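Local coordinates for glutathione S-transferase enzyme with thioredoxin-like domain (PDB 4MF7), which probably catalyses the conjugation of glutathione to electrophilic substrates, as a member of the glutathione S-transferase family, at residues G210-L215 / A235-G240. Numbering follows the deposited sequence.
Sequences GWVRNL and AWLERG
V212 meets both W236 and L237, one methyl to each, and these apolar touches carry most of the contact. CG2 of V212 lies in the plane of the W236 indole at its six-membered edge, 3.7 Å from CZ3 of W236. With CG of W236 anti to the backbone N (chi1 163°), the benzo end of the indole reaches toward the other helix. The second valine methyl, CG1 of V212, packs 4.1 Å from CD2 of L237, the two side chains lying alongside each other and running in opposing senses. The leucine's other branch reaches the next residue of the same turn, where CD1 of L237 rests 4.1 Å from the backbone N of R213 and 4.2 Å from CB of R213.

The polar side of the indole is turned to a different partner: NE1 of W236 is hydrogen-bonded to the carboxylate of D205, near the start of the helix to which V212 belongs. W236 thus meets helix 203-215 by a hydrogen bond near its start and by apolar contact farther along, at T208, L209 and V212.

The axes of the two short helical segments come within 10.6 Å of each other, at a crossing angle of -111°, and the patch buries 163 Å². It joins helix 203-215 to helix 232-241 in the all-helical C-terminal domain characteristic of the glutathione transferase fold. L209 also touches L237, and L190 of helix 171-190 packs against W236, linking three helices around the indole.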
ATOM      1  N   GLY A 210      11.097   9.169   6.939  1.00 29.43           N
ATOM      2  CA  GLY A 210      12.216   8.262   7.187  1.00 37.11           C
ATOM      3  C   GLY A 210      12.913   7.833   5.911  1.00 36.00           C
ATOM      4  O   GLY A 210      14.143   7.726   5.836  1.00 33.88           O
ATOM      5  N   TRP A 211      12.122   7.588   4.889  1.00 27.33           N
ATOM      6  CA  TRP A 211      12.653   7.207   3.589  1.00 29.02           C
ATOM      7  C   TRP A 211      13.555   8.294   3.007  1.00 37.78           C
ATOM      8  O   TRP A 211      14.664   8.015   2.555  1.00 33.60           O
ATOM      9  CB  TRP A 211      11.547   6.840   2.596  1.00 39.95           C
ATOM     10  CG  TRP A 211      12.016   6.886   1.150  1.00 49.80           C
ATOM     11  CD1 TRP A 211      12.846   5.999   0.521  1.00 83.63           C
ATOM     12  CD2 TRP A 211      11.694   7.891   0.177  1.00 42.85           C
ATOM     13  NE1 TRP A 211      13.056   6.390  -0.782  1.00 82.59           N
ATOM     14  CE2 TRP A 211      12.365   7.550  -1.015  1.00 73.55           C
ATOM     15  CE3 TRP A 211      10.909   9.051   0.206  1.00 90.74           C
ATOM     16  CZ2 TRP A 211      12.268   8.323  -2.170  1.00 68.55           C
ATOM     17  CZ3 TRP A 211      10.816   9.818  -0.943  1.00 83.79           C
ATOM     18  CH2 TRP A 211      11.492   9.453  -2.110  1.00 62.82           C
ATOM     19  N   VAL A 212      13.076   9.528   2.981  1.00 29.65           N
ATOM     20  CA  VAL A 212      13.903  10.639   2.505  1.00 28.17           C
ATOM     21  C   VAL A 212      15.170  10.818   3.370  1.00 35.84           C
ATOM     22  O   VAL A 212      16.281  10.975   2.843  1.00 36.21           O
ATOM     23  CB  VAL A 212      13.127  11.971   2.471  1.00 30.91           C
ATOM     24  CG1 VAL A 212      14.018  13.074   1.916  1.00 35.75           C
ATOM     25  CG2 VAL A 212      11.861  11.852   1.629  1.00 37.73           C
ATOM     26  N   ARG A 213      15.001  10.809   4.685  1.00 31.92           N
ATOM     27  CA  ARG A 213      16.144  10.873   5.627  1.00 31.28           C
ATOM     28  C   ARG A 213      17.228   9.844   5.298  1.00 48.57           C
ATOM     29  O   ARG A 213      18.430  10.157   5.271  1.00 45.02           O
ATOM     30  CB  ARG A 213      15.657  10.753   7.054  1.00 37.57           C
ATOM     31  CG  ARG A 213      16.707  11.082   8.099  1.00 64.07           C
ATOM     32  CD  ARG A 213      17.220   9.814   8.735  1.00 58.09           C
ATOM     33  NE  ARG A 213      17.844  10.072  10.027  1.00 60.93           N
ATOM     34  CZ  ARG A 213      18.187   9.120  10.885  1.00 53.39           C
ATOM     35  NH1 ARG A 213      17.950   7.842  10.595  1.00 53.23           N
ATOM     36  NH2 ARG A 213      18.756   9.445  12.040  1.00 62.55           N
ATOM     37  N   ASN A 214      16.802   8.628   5.002  1.00 38.55           N
ATOM     38  CA  ASN A 214      17.724   7.537   4.696  1.00 46.30           C
ATOM     39  C   ASN A 214      18.349   7.652   3.303  1.00 59.60           C
ATOM     40  O   ASN A 214      19.503   7.262   3.087  1.00 48.36           O
ATOM     41  CB  ASN A 214      16.995   6.198   4.828  1.00 50.37           C
ATOM     42  CG  ASN A 214      17.914   5.011   4.625  1.00 75.36           C
ATOM     43  OD1 ASN A 214      18.682   4.653   5.513  1.00 61.49           O
ATOM     44  ND2 ASN A 214      17.849   4.403   3.449  1.00 43.20           N
ATOM     45  N   LEU A 215      17.578   8.190   2.365  1.00 46.49           N
ATOM     46  CA  LEU A 215      17.996   8.331   0.961  1.00 46.58           C
ATOM     47  C   LEU A 215      19.280   9.148   0.850  1.00 48.59           C
ATOM     48  O   LEU A 215      20.125   8.873   0.005  1.00 59.51           O
ATOM     49  CB  LEU A 215      16.889   9.016   0.164  1.00 42.65           C
ATOM     50  CG  LEU A 215      16.846   8.855  -1.341  1.00 80.90           C
ATOM     51  CD1 LEU A 215      16.255   7.498  -1.684  1.00115.91           C
ATOM     52  CD2 LEU A 215      15.992   9.974  -1.912  1.00 70.25           C
ATOM     53  N   ALA A 235      13.148  21.675   3.125  1.00 32.97           N
ATOM     54  CA  ALA A 235      12.463  22.426   4.173  1.00 39.10           C
ATOM     55  C   ALA A 235      11.463  21.551   4.947  1.00 32.79           C
ATOM     56  O   ALA A 235      11.415  21.573   6.162  1.00 34.54           O
ATOM     57  CB  ALA A 235      11.763  23.631   3.571  1.00 39.78           C
ATOM     58  N   TRP A 236      10.684  20.760   4.226  1.00 33.83           N
ATOM     59  CA  TRP A 236       9.764  19.835   4.857  1.00 28.55           C
ATOM     60  C   TRP A 236      10.530  18.785   5.704  1.00 27.66           C
ATOM     61  O   TRP A 236      10.121  18.477   6.816  1.00 32.33           O
ATOM     62  CB  TRP A 236       8.910  19.164   3.777  1.00 27.44           C
ATOM     63  CG  TRP A 236       8.195  17.922   4.151  1.00 30.72           C
ATOM     64  CD1 TRP A 236       6.958  17.808   4.676  1.00 29.48           C
ATOM     65  CD2 TRP A 236       8.647  16.574   3.866  1.00 34.38           C
ATOM     66  NE1 TRP A 236       6.604  16.466   4.787  1.00 31.56           N
ATOM     67  CE2 TRP A 236       7.638  15.698   4.304  1.00 27.37           C
ATOM     68  CE3 TRP A 236       9.835  16.043   3.329  1.00 29.48           C
ATOM     69  CZ2 TRP A 236       7.759  14.300   4.205  1.00 27.23           C
ATOM     70  CZ3 TRP A 236       9.953  14.644   3.201  1.00 29.39           C
ATOM     71  CH2 TRP A 236       8.917  13.801   3.667  1.00 27.62           C
ATOM     72  N   LEU A 237      11.633  18.264   5.178  1.00 28.36           N
ATOM     73  CA  LEU A 237      12.418  17.266   5.932  1.00 31.09           C
ATOM     74  C   LEU A 237      12.892  17.876   7.250  1.00 34.81           C
ATOM     75  O   LEU A 237      12.822  17.239   8.297  1.00 31.07           O
ATOM     76  CB  LEU A 237      13.591  16.744   5.124  1.00 32.76           C
ATOM     77  CG  LEU A 237      14.465  15.648   5.805  1.00 30.62           C
ATOM     78  CD1 LEU A 237      13.652  14.385   6.147  1.00 30.41           C
ATOM     79  CD2 LEU A 237      15.658  15.295   4.916  1.00 33.93           C
ATOM     80  N   GLU A 238      13.375  19.122   7.182  1.00 34.11           N
ATOM     81  CA  GLU A 238      13.793  19.879   8.369  1.00 35.49           C
ATOM     82  C   GLU A 238      12.664  20.047   9.367  1.00 31.77           C
ATOM     83  O   GLU A 238      12.857  19.834  10.558  1.00 38.31           O
ATOM     84  CB  GLU A 238      14.273  21.300   7.974  1.00 41.62           C
ATOM     85  CG  GLU A 238      15.757  21.571   8.088  1.00 81.63           C
ATOM     86  CD  GLU A 238      16.042  23.033   8.408  1.00103.39           C
ATOM     87  OE1 GLU A 238      17.116  23.315   8.963  1.00 78.07           O
ATOM     88  OE2 GLU A 238      15.193  23.908   8.125  1.00 79.35           O
ATOM     89  N   ARG A 239      11.475  20.395   8.892  1.00 32.78           N
ATOM     90  CA  ARG A 239      10.311  20.523   9.771  1.00 34.72           C
ATOM     91  C   ARG A 239      10.005  19.181  10.454  1.00 36.75           C
ATOM     92  O   ARG A 239       9.732  19.119  11.648  1.00 34.37           O
ATOM     93  CB  ARG A 239       9.075  20.991   9.012  1.00 35.66           C
ATOM     94  CG  ARG A 239       9.106  22.443   8.549  1.00 45.91           C
ATOM     95  CD  ARG A 239       7.739  22.896   8.071  1.00 38.66           C
ATOM     96  NE  ARG A 239       7.388  22.401   6.740  1.00 40.76           N
ATOM     97  CZ  ARG A 239       7.857  22.897   5.596  1.00 44.93           C
ATOM     98  NH1 ARG A 239       7.460  22.374   4.447  1.00 41.75           N
ATOM     99  NH2 ARG A 239       8.718  23.921   5.584  1.00 43.94           N
ATOM    100  N   GLY A 240      10.075  18.102   9.687  1.00 35.56           N
ATOM    101  CA  GLY A 240       9.730  16.782  10.219  1.00 31.13           C
ATOM    102  C   GLY A 240      10.751  16.314  11.233  1.00 33.07           C
ATOM    103  O   GLY A 240      10.388  15.802  12.307  1.00 32.98           O
TER